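Geranylgeranyl pyrophosphate synthetase (Pyrococcus horikoshii, PDB 1WY0) probably condenses isopentenyl diphosphate with shorter allylic diphosphates to build the C20 prenyl chain of geranylgeranyl diphosphate. Local coordinates at residues E5-R10 and R50-L55; A15-E20 and R67-A72; K21-I26 and G46-P51; P42-K47 and T94-P99; V73-I78 and F182-K187. All coordinates share one frame; numbering follows the deposited sequence.

Interaction 1: E5-R10 and R50-L55; sequences EELFAR and RPFVVL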
# COMPACT_ATOMS: atom_id res chain seq x y z
N GLU A 5 9.23 5.61 -34.52
CA GLU A 5 10.58 5.90 -34.04
C GLU A 5 10.66 7.29 -33.43
O GLU A 5 11.36 7.55 -32.46
CB GLU A 5 11.53 5.80 -35.23
CG GLU A 5 11.94 4.36 -35.54
CD GLU A 5 10.84 3.42 -35.10
OE1 GLU A 5 10.01 3.07 -35.92
OE2 GLU A 5 10.83 3.04 -33.93
N GLU A 6 9.93 8.23 -34.06
CA GLU A 6 9.89 9.59 -33.54
C GLU A 6 8.98 9.69 -32.31
O GLU A 6 9.24 10.42 -31.37
CB GLU A 6 9.37 10.51 -34.64
CG GLU A 6 9.65 11.99 -34.35
CD GLU A 6 9.72 12.75 -35.65
OE1 GLU A 6 8.73 13.37 -36.03
OE2 GLU A 6 10.77 12.72 -36.29
N LEU A 7 7.88 8.92 -32.32
CA LEU A 7 6.96 8.91 -31.19
C LEU A 7 7.74 8.43 -29.97
O LEU A 7 7.66 9.02 -28.90
CB LEU A 7 5.79 7.97 -31.46
CG LEU A 7 4.93 7.62 -30.23
CD1 LEU A 7 4.38 8.89 -29.59
CD2 LEU A 7 3.79 6.71 -30.66
N PHE A 8 8.50 7.35 -30.15
CA PHE A 8 9.30 6.81 -29.06
C PHE A 8 10.39 7.80 -28.69
O PHE A 8 10.94 7.76 -27.59
CB PHE A 8 9.92 5.47 -29.45
CG PHE A 8 8.92 4.37 -29.60
CD1 PHE A 8 7.80 4.31 -28.77
CD2 PHE A 8 9.11 3.37 -30.56
CE1 PHE A 8 6.89 3.28 -28.89
CE2 PHE A 8 8.19 2.33 -30.68
CZ PHE A 8 7.08 2.29 -29.84
N ALA A 9 10.70 8.69 -29.62
CA ALA A 9 11.72 9.71 -29.39
C ALA A 9 11.13 10.74 -28.44
O ALA A 9 11.82 11.26 -27.57
CB ALA A 9 12.11 10.36 -30.72
N ARG A 10 9.85 11.03 -28.62
CA ARG A 10 9.14 11.96 -27.77
C ARG A 10 8.93 11.34 -26.41
O ARG A 10 9.24 11.93 -25.38
CB ARG A 10 7.79 12.28 -28.42
CG ARG A 10 7.94 13.16 -29.66
CD ARG A 10 6.99 14.37 -29.62
NE ARG A 10 5.83 14.09 -28.76
CZ ARG A 10 5.89 14.53 -27.49
NH1 ARG A 10 6.96 15.18 -27.06
NH2 ARG A 10 4.85 14.34 -26.67
N ARG A 50 2.54 5.34 -19.15
CA ARG A 50 1.46 5.93 -18.38
C ARG A 50 1.71 7.41 -18.12
O ARG A 50 0.85 8.24 -18.38
CB ARG A 50 1.26 5.16 -17.07
CG ARG A 50 0.63 3.80 -17.33
CD ARG A 50 0.54 2.91 -16.11
NE ARG A 50 0.06 1.59 -16.51
CZ ARG A 50 0.74 0.74 -17.26
NH1 ARG A 50 1.96 1.05 -17.70
NH2 ARG A 50 0.20 -0.42 -17.61
N PRO A 51 2.90 7.76 -17.61
CA PRO A 51 3.19 9.17 -17.35
C PRO A 51 3.12 9.96 -18.66
O PRO A 51 2.64 11.09 -18.69
CB PRO A 51 4.61 9.13 -16.79
CG PRO A 51 4.69 7.79 -16.14
CD PRO A 51 4.00 6.90 -17.14
N PHE A 52 3.58 9.35 -19.75
CA PHE A 52 3.55 9.99 -21.06
C PHE A 52 2.11 10.35 -21.42
O PHE A 52 1.85 11.41 -21.98
CB PHE A 52 4.12 9.06 -22.14
CG PHE A 52 4.18 9.69 -23.51
CD1 PHE A 52 5.11 10.69 -23.79
CD2 PHE A 52 3.31 9.29 -24.51
CE1 PHE A 52 5.16 11.28 -25.05
CE2 PHE A 52 3.36 9.87 -25.78
CZ PHE A 52 4.29 10.87 -26.04
N VAL A 53 1.18 9.46 -21.09
CA VAL A 53 -0.21 9.72 -21.40
C VAL A 53 -0.70 10.90 -20.57
O VAL A 53 -1.53 11.68 -21.02
CB VAL A 53 -1.06 8.47 -21.11
CG1 VAL A 53 -2.55 8.79 -21.22
CG2 VAL A 53 -0.69 7.39 -22.10
N VAL A 54 -0.16 11.03 -19.37
CA VAL A 54 -0.54 12.13 -18.50
C VAL A 54 -0.14 13.47 -19.14
O VAL A 54 -1.00 14.28 -19.49
CB VAL A 54 0.14 12.02 -17.11
CG1 VAL A 54 -0.25 13.21 -16.26
CG2 VAL A 54 -0.26 10.72 -16.43
N LEU A 55 1.16 13.68 -19.28
CA LEU A 55 1.69 14.92 -19.86
C LEU A 55 1.16 15.17 -21.27
O LEU A 55 0.87 16.31 -21.62
CB LEU A 55 3.22 14.88 -19.89
CG LEU A 55 3.89 14.60 -18.54
CD1 LEU A 55 5.40 14.61 -18.68
CD2 LEU A 55 3.44 15.64 -17.53

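Interaction 2: A15-E20 and R67-A72; sequences AKLIDE and RAIYPA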
# COMPACT_ATOMS: atom_id res chain seq x y z
N ALA A 15 10.27 11.00 -20.65
CA ALA A 15 10.73 10.08 -19.62
C ALA A 15 11.81 10.70 -18.74
O ALA A 15 11.83 10.47 -17.52
CB ALA A 15 11.25 8.80 -20.27
N LYS A 16 12.71 11.47 -19.34
CA LYS A 16 13.78 12.12 -18.60
C LYS A 16 13.28 12.96 -17.43
O LYS A 16 13.77 12.83 -16.31
CB LYS A 16 14.61 13.02 -19.52
CG LYS A 16 15.64 12.29 -20.38
CD LYS A 16 16.46 13.28 -21.19
CE LYS A 16 17.74 12.66 -21.75
NZ LYS A 16 18.23 13.39 -22.96
N LEU A 17 12.33 13.85 -17.71
CA LEU A 17 11.77 14.73 -16.70
C LEU A 17 11.12 13.90 -15.60
O LEU A 17 11.30 14.15 -14.42
CB LEU A 17 10.70 15.64 -17.31
CG LEU A 17 10.97 16.27 -18.68
CD1 LEU A 17 9.64 16.66 -19.33
CD2 LEU A 17 11.88 17.49 -18.53
N ILE A 18 10.34 12.91 -16.03
CA ILE A 18 9.64 12.04 -15.12
C ILE A 18 10.62 11.27 -14.25
O ILE A 18 10.44 11.18 -13.04
CB ILE A 18 8.75 11.07 -15.90
CG1 ILE A 18 7.74 11.88 -16.71
CG2 ILE A 18 8.06 10.10 -14.94
CD1 ILE A 18 6.77 12.69 -15.88
N ASP A 19 11.68 10.76 -14.86
CA ASP A 19 12.66 9.99 -14.10
C ASP A 19 13.41 10.77 -13.04
O ASP A 19 13.72 10.23 -11.98
CB ASP A 19 13.64 9.29 -15.04
CG ASP A 19 13.07 8.00 -15.60
OD1 ASP A 19 12.29 7.35 -14.87
OD2 ASP A 19 13.40 7.63 -16.74
N GLU A 20 13.72 12.04 -13.30
CA GLU A 20 14.43 12.83 -12.30
C GLU A 20 13.54 12.93 -11.06
O GLU A 20 14.00 12.72 -9.94
CB GLU A 20 14.73 14.24 -12.84
CG GLU A 20 15.80 14.28 -13.94
CD GLU A 20 16.07 15.70 -14.42
OE1 GLU A 20 17.25 16.13 -14.37
OE2 GLU A 20 15.11 16.39 -14.84
N ARG A 67 3.12 21.12 -15.56
CA ARG A 67 2.47 21.15 -14.26
C ARG A 67 1.87 19.80 -13.89
O ARG A 67 1.41 19.58 -12.77
CB ARG A 67 1.43 22.27 -14.26
CG ARG A 67 2.11 23.64 -14.32
CD ARG A 67 1.12 24.81 -14.36
NE ARG A 67 0.43 24.95 -13.07
CZ ARG A 67 1.02 25.68 -12.11
NH1 ARG A 67 2.19 26.26 -12.33
NH2 ARG A 67 0.42 25.82 -10.93
N ALA A 68 1.87 18.88 -14.88
CA ALA A 68 1.35 17.54 -14.62
C ALA A 68 2.48 16.52 -14.39
O ALA A 68 2.32 15.32 -14.60
CB ALA A 68 0.51 17.11 -15.83
N ILE A 69 3.65 17.03 -13.95
CA ILE A 69 4.80 16.13 -13.79
C ILE A 69 4.68 15.26 -12.53
O ILE A 69 4.80 14.04 -12.55
CB ILE A 69 6.07 16.98 -13.72
CG1 ILE A 69 6.36 17.63 -15.07
CG2 ILE A 69 7.27 16.08 -13.38
CD1 ILE A 69 6.58 16.59 -16.18
N TYR A 70 4.46 15.85 -11.36
CA TYR A 70 4.35 15.04 -10.15
C TYR A 70 3.13 14.12 -10.16
O TYR A 70 3.18 13.01 -9.64
CB TYR A 70 4.34 15.92 -8.90
CG TYR A 70 5.73 16.26 -8.41
CD1 TYR A 70 6.34 17.46 -8.77
CD2 TYR A 70 6.43 15.38 -7.59
CE1 TYR A 70 7.61 17.78 -8.32
CE2 TYR A 70 7.70 15.69 -7.13
CZ TYR A 70 8.29 16.89 -7.50
OH TYR A 70 9.55 17.20 -7.03
N PRO A 71 2.01 14.58 -10.74
CA PRO A 71 0.83 13.71 -10.79
C PRO A 71 1.08 12.53 -11.72
O PRO A 71 0.53 11.45 -11.53
CB PRO A 71 -0.26 14.65 -11.31
CG PRO A 71 0.12 15.94 -10.70
CD PRO A 71 1.61 15.99 -10.93
N ALA A 72 1.92 12.75 -12.73
CA ALA A 72 2.27 11.69 -13.68
C ALA A 72 3.22 10.75 -12.95
O ALA A 72 3.17 9.54 -13.14
CB ALA A 72 2.95 12.28 -14.90

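Interaction 3: K21-I26 and G46-P51; sequences KIFELI and GKRVRP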
# COMPACT_ATOMS: atom_id res chain seq x y z
N LYS A 21 12.26 13.23 -11.27
CA LYS A 21 11.32 13.35 -10.15
C LYS A 21 11.14 12.05 -9.39
O LYS A 21 11.08 12.04 -8.16
CB LYS A 21 9.97 13.86 -10.65
CG LYS A 21 10.00 15.29 -11.16
CD LYS A 21 10.67 16.21 -10.15
CE LYS A 21 10.89 17.61 -10.73
NZ LYS A 21 11.63 18.47 -9.76
N ILE A 22 11.07 10.94 -10.12
CA ILE A 22 10.91 9.64 -9.49
C ILE A 22 12.05 9.35 -8.53
O ILE A 22 11.83 9.02 -7.37
CB ILE A 22 10.85 8.50 -10.54
CG1 ILE A 22 9.47 8.47 -11.19
CG2 ILE A 22 11.18 7.16 -9.88
CD1 ILE A 22 9.32 7.43 -12.26
N PHE A 23 13.28 9.49 -9.02
CA PHE A 23 14.43 9.19 -8.20
C PHE A 23 14.80 10.22 -7.14
O PHE A 23 15.73 10.01 -6.37
CB PHE A 23 15.62 8.85 -9.09
CG PHE A 23 15.45 7.54 -9.81
CD1 PHE A 23 15.34 6.36 -9.09
CD2 PHE A 23 15.34 7.50 -11.19
CE1 PHE A 23 15.11 5.15 -9.72
CE2 PHE A 23 15.11 6.29 -11.84
CZ PHE A 23 14.99 5.11 -11.11
N GLU A 24 14.08 11.34 -7.09
CA GLU A 24 14.37 12.30 -6.05
C GLU A 24 13.41 11.96 -4.91
O GLU A 24 13.64 12.31 -3.76
CB GLU A 24 14.16 13.74 -6.54
CG GLU A 24 12.75 14.27 -6.50
CD GLU A 24 12.71 15.76 -6.82
OE1 GLU A 24 13.44 16.18 -7.74
OE2 GLU A 24 11.95 16.50 -6.15
N LEU A 25 12.35 11.24 -5.26
CA LEU A 25 11.36 10.77 -4.29
C LEU A 25 11.88 9.48 -3.67
O LEU A 25 11.73 9.26 -2.47
CB LEU A 25 10.01 10.52 -4.96
CG LEU A 25 9.07 11.71 -5.19
CD1 LEU A 25 7.86 11.25 -5.97
CD2 LEU A 25 8.62 12.30 -3.85
N ILE A 26 12.49 8.62 -4.48
CA ILE A 26 13.04 7.37 -3.98
C ILE A 26 14.54 7.32 -4.27
O ILE A 26 15.00 6.64 -5.19
CB ILE A 26 12.34 6.10 -4.58
CG1 ILE A 26 12.39 6.11 -6.11
CG2 ILE A 26 10.88 6.06 -4.14
CD1 ILE A 26 11.78 4.86 -6.73
N GLY A 46 11.86 1.33 -17.38
CA GLY A 46 10.54 1.33 -18.00
C GLY A 46 10.37 2.53 -18.93
O GLY A 46 11.02 3.56 -18.79
N LYS A 47 9.48 2.37 -19.92
CA LYS A 47 9.33 3.42 -20.93
C LYS A 47 8.44 4.57 -20.45
O LYS A 47 8.36 5.62 -21.06
CB LYS A 47 8.74 2.78 -22.19
CG LYS A 47 9.72 1.81 -22.86
CD LYS A 47 9.14 1.20 -24.14
CE LYS A 47 10.01 0.06 -24.68
NZ LYS A 47 10.06 0.12 -26.14
N ARG A 48 7.77 4.39 -19.31
CA ARG A 48 6.92 5.43 -18.74
C ARG A 48 5.75 5.81 -19.64
O ARG A 48 5.43 6.99 -19.77
CB ARG A 48 7.74 6.69 -18.44
CG ARG A 48 9.13 6.46 -17.86
CD ARG A 48 9.11 5.63 -16.58
NE ARG A 48 10.43 5.59 -15.96
CZ ARG A 48 10.86 4.64 -15.14
NH1 ARG A 48 10.06 3.63 -14.82
NH2 ARG A 48 12.09 4.70 -14.64
N VAL A 49 5.10 4.82 -20.24
CA VAL A 49 3.97 5.08 -21.11
C VAL A 49 2.81 5.76 -20.38
O VAL A 49 2.17 6.66 -20.93
CB VAL A 49 3.44 3.77 -21.74
CG1 VAL A 49 2.11 4.01 -22.41
CG2 VAL A 49 4.45 3.24 -22.75
N ARG A 50 2.54 5.34 -19.15
CA ARG A 50 1.46 5.93 -18.38
C ARG A 50 1.71 7.41 -18.12
O ARG A 50 0.85 8.24 -18.38
CB ARG A 50 1.26 5.16 -17.07
CG ARG A 50 0.63 3.80 -17.33
CD ARG A 50 0.54 2.91 -16.11
NE ARG A 50 0.06 1.59 -16.51
CZ ARG A 50 0.74 0.74 -17.26
NH1 ARG A 50 1.96 1.05 -17.70
NH2 ARG A 50 0.20 -0.42 -17.61
N PRO A 51 2.90 7.76 -17.61
CA PRO A 51 3.19 9.17 -17.35
C PRO A 51 3.12 9.96 -18.66
O PRO A 51 2.64 11.09 -18.69
CB PRO A 51 4.61 9.13 -16.79
CG PRO A 51 4.69 7.79 -16.14
CD PRO A 51 4.00 6.90 -17.14

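Interaction 4: P42-K47 and T94-P99; sequences PLAGGK and TRRGKP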
# COMPACT_ATOMS: atom_id res chain seq x y z
N PRO A 42 11.77 0.61 -11.03
CA PRO A 42 11.87 1.92 -11.69
C PRO A 42 13.18 2.07 -12.46
O PRO A 42 13.23 2.73 -13.50
CB PRO A 42 11.77 2.89 -10.51
CG PRO A 42 10.80 2.19 -9.62
CD PRO A 42 11.31 0.76 -9.64
N LEU A 43 14.25 1.45 -11.95
CA LEU A 43 15.59 1.46 -12.53
C LEU A 43 15.72 0.53 -13.74
O LEU A 43 16.67 0.57 -14.50
CB LEU A 43 16.58 1.02 -11.44
CG LEU A 43 17.16 2.17 -10.62
CD1 LEU A 43 18.20 1.67 -9.61
CD2 LEU A 43 17.88 3.22 -11.48
N ALA A 44 14.73 -0.37 -13.89
CA ALA A 44 14.79 -1.28 -15.01
C ALA A 44 14.70 -0.52 -16.34
O ALA A 44 14.93 -1.06 -17.42
CB ALA A 44 13.63 -2.27 -14.89
N GLY A 45 14.31 0.76 -16.23
CA GLY A 45 14.28 1.63 -17.40
C GLY A 45 12.95 1.54 -18.15
O GLY A 45 12.89 1.61 -19.37
N GLY A 46 11.86 1.33 -17.38
CA GLY A 46 10.54 1.33 -18.00
C GLY A 46 10.37 2.53 -18.93
O GLY A 46 11.02 3.56 -18.79
N LYS A 47 9.48 2.37 -19.92
CA LYS A 47 9.33 3.42 -20.93
C LYS A 47 8.44 4.57 -20.45
O LYS A 47 8.36 5.62 -21.06
CB LYS A 47 8.74 2.78 -22.19
CG LYS A 47 9.72 1.81 -22.86
CD LYS A 47 9.14 1.20 -24.14
CE LYS A 47 10.01 0.06 -24.68
NZ LYS A 47 10.06 0.12 -26.14
N THR A 94 11.17 -13.64 -12.99
CA THR A 94 12.00 -12.51 -13.41
C THR A 94 11.28 -11.52 -14.32
O THR A 94 10.84 -11.85 -15.42
CB THR A 94 13.24 -13.06 -14.13
OG1 THR A 94 12.87 -13.50 -15.45
CG2 THR A 94 13.83 -14.25 -13.36
N ARG A 95 11.15 -10.28 -13.82
CA ARG A 95 10.71 -9.18 -14.66
C ARG A 95 11.87 -8.73 -15.53
O ARG A 95 13.03 -8.81 -15.16
CB ARG A 95 10.27 -8.04 -13.75
CG ARG A 95 9.40 -7.01 -14.47
CD ARG A 95 8.45 -6.28 -13.51
NE ARG A 95 7.33 -7.15 -13.13
CZ ARG A 95 6.30 -7.22 -13.98
NH1 ARG A 95 6.31 -6.53 -15.10
NH2 ARG A 95 5.26 -8.03 -13.70
N ARG A 96 11.54 -8.29 -16.76
CA ARG A 96 12.61 -7.92 -17.66
C ARG A 96 13.63 -9.06 -17.77
O ARG A 96 13.28 -10.23 -17.83
CB ARG A 96 13.29 -6.68 -17.08
CG ARG A 96 13.32 -5.51 -18.06
CD ARG A 96 11.92 -4.94 -18.33
NE ARG A 96 11.70 -3.71 -17.55
CZ ARG A 96 10.64 -2.96 -17.88
NH1 ARG A 96 9.84 -3.34 -18.87
NH2 ARG A 96 10.38 -1.84 -17.21
N GLY A 97 14.92 -8.67 -17.81
CA GLY A 97 15.96 -9.69 -17.82
C GLY A 97 16.60 -9.84 -16.44
O GLY A 97 17.75 -10.25 -16.30
N LYS A 98 15.87 -9.47 -15.39
CA LYS A 98 16.42 -9.60 -14.06
C LYS A 98 15.41 -10.25 -13.10
O LYS A 98 14.23 -10.37 -13.37
CB LYS A 98 16.81 -8.21 -13.58
CG LYS A 98 17.99 -7.63 -14.38
CD LYS A 98 17.78 -6.18 -14.82
CE LYS A 98 19.10 -5.52 -15.27
NZ LYS A 98 19.18 -5.49 -16.73
N PRO A 99 15.95 -10.73 -11.96
CA PRO A 99 15.13 -11.31 -10.90
C PRO A 99 14.10 -10.30 -10.36
O PRO A 99 14.30 -9.10 -10.41
CB PRO A 99 16.07 -11.74 -9.78
CG PRO A 99 17.48 -11.82 -10.36
CD PRO A 99 17.36 -10.81 -11.60
O HOH W 1 11.12 0.70 -15.05

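Interaction 5: V73-I78 and F182-K187; sequences VAIELI and FEASAK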
# COMPACT_ATOMS: atom_id res chain seq x y z
N VAL A 73 4.08 11.31 -12.12
CA VAL A 73 5.02 10.51 -11.36
C VAL A 73 4.25 9.61 -10.40
O VAL A 73 4.59 8.44 -10.23
CB VAL A 73 5.99 11.41 -10.56
CG1 VAL A 73 6.77 10.58 -9.54
CG2 VAL A 73 6.96 12.10 -11.52
N ALA A 74 3.20 10.15 -9.80
CA ALA A 74 2.36 9.42 -8.86
C ALA A 74 1.86 8.15 -9.53
O ALA A 74 1.97 7.04 -8.99
CB ALA A 74 1.17 10.29 -8.45
N ILE A 75 1.32 8.32 -10.72
CA ILE A 75 0.80 7.20 -11.48
C ILE A 75 1.87 6.16 -11.81
O ILE A 75 1.59 4.96 -11.77
CB ILE A 75 0.10 7.70 -12.75
CG1 ILE A 75 -1.20 8.42 -12.34
CG2 ILE A 75 -0.19 6.54 -13.70
CD1 ILE A 75 -2.17 8.68 -13.49
N GLU A 76 3.09 6.59 -12.14
CA GLU A 76 4.13 5.62 -12.46
C GLU A 76 4.57 4.89 -11.20
O GLU A 76 4.97 3.74 -11.25
CB GLU A 76 5.34 6.28 -13.12
CG GLU A 76 6.45 5.30 -13.54
CD GLU A 76 6.02 4.28 -14.60
OE1 GLU A 76 4.85 4.29 -15.02
OE2 GLU A 76 6.86 3.44 -15.01
N LEU A 77 4.51 5.58 -10.07
CA LEU A 77 4.88 4.97 -8.80
C LEU A 77 3.82 3.93 -8.43
O LEU A 77 4.13 2.85 -7.94
CB LEU A 77 4.99 6.04 -7.70
CG LEU A 77 6.23 6.93 -7.86
CD1 LEU A 77 6.28 8.00 -6.76
CD2 LEU A 77 7.47 6.04 -7.82
N ILE A 78 2.56 4.26 -8.69
CA ILE A 78 1.48 3.34 -8.39
C ILE A 78 1.61 2.11 -9.26
O ILE A 78 1.47 0.99 -8.78
CB ILE A 78 0.10 4.00 -8.61
CG1 ILE A 78 -0.24 4.89 -7.42
CG2 ILE A 78 -0.98 2.91 -8.78
CD1 ILE A 78 -1.61 5.52 -7.46
N PHE A 182 -4.89 3.28 -16.58
CA PHE A 182 -4.63 3.89 -17.86
C PHE A 182 -5.62 5.03 -18.04
O PHE A 182 -5.25 6.13 -18.43
CB PHE A 182 -4.78 2.88 -19.00
CG PHE A 182 -3.57 2.81 -19.89
CD1 PHE A 182 -2.52 1.95 -19.58
CD2 PHE A 182 -3.47 3.62 -21.01
CE1 PHE A 182 -1.38 1.91 -20.38
CE2 PHE A 182 -2.33 3.59 -21.82
CZ PHE A 182 -1.29 2.73 -21.50
N GLU A 183 -6.88 4.76 -17.73
CA GLU A 183 -7.91 5.79 -17.85
C GLU A 183 -7.55 6.98 -16.97
O GLU A 183 -7.67 8.13 -17.38
CB GLU A 183 -9.26 5.23 -17.40
CG GLU A 183 -10.31 6.29 -17.14
CD GLU A 183 -11.62 5.71 -16.69
OE1 GLU A 183 -12.01 5.98 -15.55
OE2 GLU A 183 -12.26 4.98 -17.47
N ALA A 184 -7.10 6.69 -15.75
CA ALA A 184 -6.71 7.73 -14.80
C ALA A 184 -5.58 8.58 -15.35
O ALA A 184 -5.53 9.78 -15.08
CB ALA A 184 -6.30 7.10 -13.49
N SER A 185 -4.67 7.97 -16.09
CA SER A 185 -3.54 8.67 -16.68
C SER A 185 -4.05 9.77 -17.62
O SER A 185 -3.66 10.94 -17.50
CB SER A 185 -2.66 7.70 -17.46
OG SER A 185 -2.15 6.67 -16.64
N ALA A 186 -4.91 9.40 -18.55
CA ALA A 186 -5.47 10.37 -19.48
C ALA A 186 -6.38 11.38 -18.78
O ALA A 186 -6.31 12.58 -18.99
CB ALA A 186 -6.26 9.62 -20.55
N LYS A 187 -7.28 10.84 -17.94
CA LYS A 187 -8.24 11.70 -17.26
C LYS A 187 -7.56 12.76 -16.40
O LYS A 187 -8.01 13.89 -16.27
CB LYS A 187 -9.14 10.81 -16.41
CG LYS A 187 -10.08 11.63 -15.52
CD LYS A 187 -11.10 10.75 -14.79
CE LYS A 187 -12.51 11.35 -14.82
NZ LYS A 187 -13.45 10.36 -15.35

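Interaction 1: E5-R10 and R50-L55
Phe52 reaches from helix 49-57 to meet Leu7 and Arg10 on the N-terminal helix 3-25, a buried helix-helix contact in the all-alpha fold of the polyprenyl synthetases. The helices stand well apart here, with 9.0 Å between Arg10 CA and Phe52 CA, so the ring has to span the gap. Its CB points at the other helix, and with CG anti to the backbone N (chi1 -177°) the ring carries on in that direction. The meeting begins only at the far end of the ring. On one flank CE1 comes 3.5 Å from Arg10 NH2 and 4.0 Å from the backbone C of Arg10; on the other flank CE2 meets the methyl CD1 of Leu7. CZ, at the tip, has both partners. The guanidinium plane is turned 39° from the ring. Arg10 bends at chi2 and chi3 to get there, and its NE makes a salt bridge to Asp329, which also touches Leu7. Further along helix 3-25, Ile11 and Lys14 pack on the same ring. An alanine at Phe52 is likely to leave a gap between the two helices, with the Leu7 methyl and the Arg10 guanidinium deprived of the ring they rest against. On the Leu7 flank, CD1 sits level between two ring atoms, 4.1 Å from both CE2 and CZ of Phe52.

Interaction 2: A15-E20 and R67-A72
Ile18 and Ile69 meet methyl to methyl, their CD1 atoms 3.9 Å apart, where helix 3-25 passes the first turn of helix 69-90. The same Ile18 CD1 also reaches Ala72 CB at 4.0 Å, three residues further along that helix, so a single methyl touches both residues. Ile18 gets there with CG1 beside its backbone N (chi1 -60°) and a second bend at chi2 (-64°), which swings CD1 across the gap although CB itself does not aim at the partner helix. Leu17 adds a looser touch at the margin, its CB 4.4 Å from Ile69 CD1. No hydrogen bond joins the two segments. Outside this first shell, Leu55 of helix 49-57 wedges against both isoleucines. Val54 packs on Ala72 beside it, and Lys21 lies along Ile69. Ala68 holds the N-cap position, directly before Ile69, and Ile69 and Ala72 both belong to the first turn that follows. Apolar side chains of helices 3-25, 49-57 and 69-90 thus pack together into one buried patch of the all-alpha polyprenyl synthetase fold.

Interaction 3: K21-I26 and G46-P51
Ile22 lays its CD1 methyl over the guanidinium of Arg48, 4.2 Å above the plane and close to its centre. Pointing straight out from helix 3-25 with its chain extended at chi2 (178°), the isoleucine delivers that methyl squarely to the face. The opposite face is covered from within the loop by Gly46 O, 3.5 Å from the plane and offset toward the rim, so the flat group is sandwiched between a methyl and a carbonyl. Its nitrogens are gripped as well: NH2 makes a salt bridge to Asp19 and a hydrogen bond to Pro42 O, while NH1 makes a salt bridge to Glu76. Two carboxylates so near would probably stabilise the buried positive charge. Phe23 belongs to a slacker part of the contact; its CE2 stays 4.4 Å from Arg48 NH2, and its firmer neighbour is Ile22, whose CG2 sits over the ring centre. Farther out, on the partly exposed side of the helix, Lys21 NZ and Glu24 OE1 form a salt bridge at 3.5 Å, and Glu24 has a second partner in Arg127. Arg48 itself takes left-handed backbone angles (63°/42°) at the N-cap position of helix 49-57. It belongs to the sequence GGKRVRP, the GGKRxRP motif known from polyprenyl synthetases; here this arginine turns inward to bind the motif's loop to helix 3-25.

Interaction 4: P42-K47 and T94-P99
Arg96 runs its guanidinium along the loop at Ala44-Gly46, with the Ala44 methyl at its edge: CB lies near the guanidinium plane, 3.6 Å from NE. Beyond it NH2 passes Gly46, 3.3 Å from CA, in close contact but without a hydrogen bond. A CB on Gly46 would stand only about 3.3 Å from that same NH2, so the missing side chain gives the arginine its place. A water sits in the guanidinium plane as well. It takes a weak bond from Arg96 NH2 at 3.4 Å and gives a weak one to Pro42 O; its 2.5 Å approach to Gly46 N is doubtfully short. The chain of Arg96 bends at chi2 (68°) and chi3 (101°) to reach over. Its backbone fixes the starting point, for Arg95 to Lys98 form a type II' beta turn closed by Lys98 N to Arg95 O at 2.9 Å. Lys47 and Arg96 belong to basic motifs that, in relatives, bind the diphosphate of a substrate, so the cluster of positive charge is consistent with an anion site here. Arg95 turns elsewhere, to a salt bridge with Asp87 in the aspartate-rich motif of helix 69-90. The contact lies at the surface between two loops, one linking helix 32-40 to helix 49-57, the other leading from helix 69-90 to helix 101-105, while Pro42 and Leu43 pack back against Phe23 of helix 3-25.

Interaction 5: V73-I78 and F182-K187
Ile75 meets Ala184 and Ser185 without any flat side chain taking part; the planar group nearest to hand is the peptide joining those two residues, and Ile75 CD1 lies 3.7 Å from Ser185 N and 3.9 Å from Ala184 O. The same methyl presses on Ser185 CA at 3.5 Å, tighter than usual for two carbons; the helices come close here, with Ile75 CA and Ser185 CA 6.9 Å apart. Ile75 points at the partner helix and keeps CG1 beside its backbone N (chi1 -70°), which leaves CG2 aimed at the serine hydroxyl; CG2 to Ser185 OG is 3.5 Å. That hydroxyl finds its polar mate within its own helix, bonding to Leu181 O, and offers Ile75 only a small surface to lie against. Ala184 CB completes the patch at 4.4 Å from CD1. Small residues on helix 167-193 thus let a branched side chain from helix 69-90 settle onto the backbone, as interhelical packing inside the all-alpha polyprenyl synthetase fold. Other helices close round the pair: Val141 and Ala145 of helix 132-159 touch Ala184, and Ala121 of helix 107-126 backs Ile78. On another flank comes helix 49-57, where Arg50 packs on Ser185 and Pro51 on Glu76.

Overall arrangement
Interactions 1, 2 and 5 are helix packing, 3 sets a loop arginine against helix 3-25, and 4 joins two surface loops. Helix 3-25 serves interactions 1, 2 and 3 in order along its length; helix 49-57 takes part in 1 and 3, and helix 69-90 in 2 and 5. Interactions 2 and 3 are the nearest pair, centres about 7 Å apart, whereas interaction 4 has its centre about 19 Å from those of 1, 2 and 5. Arg48 links interaction 3 to interactions 2, 4 and 5. Interaction 5 follows 1 to 3 along the chain and brings in helix 167-193. Interaction 3 ties the GGKRVRP loop, probably a substrate-binding element, to the helical core formed by 1, 2 and 5.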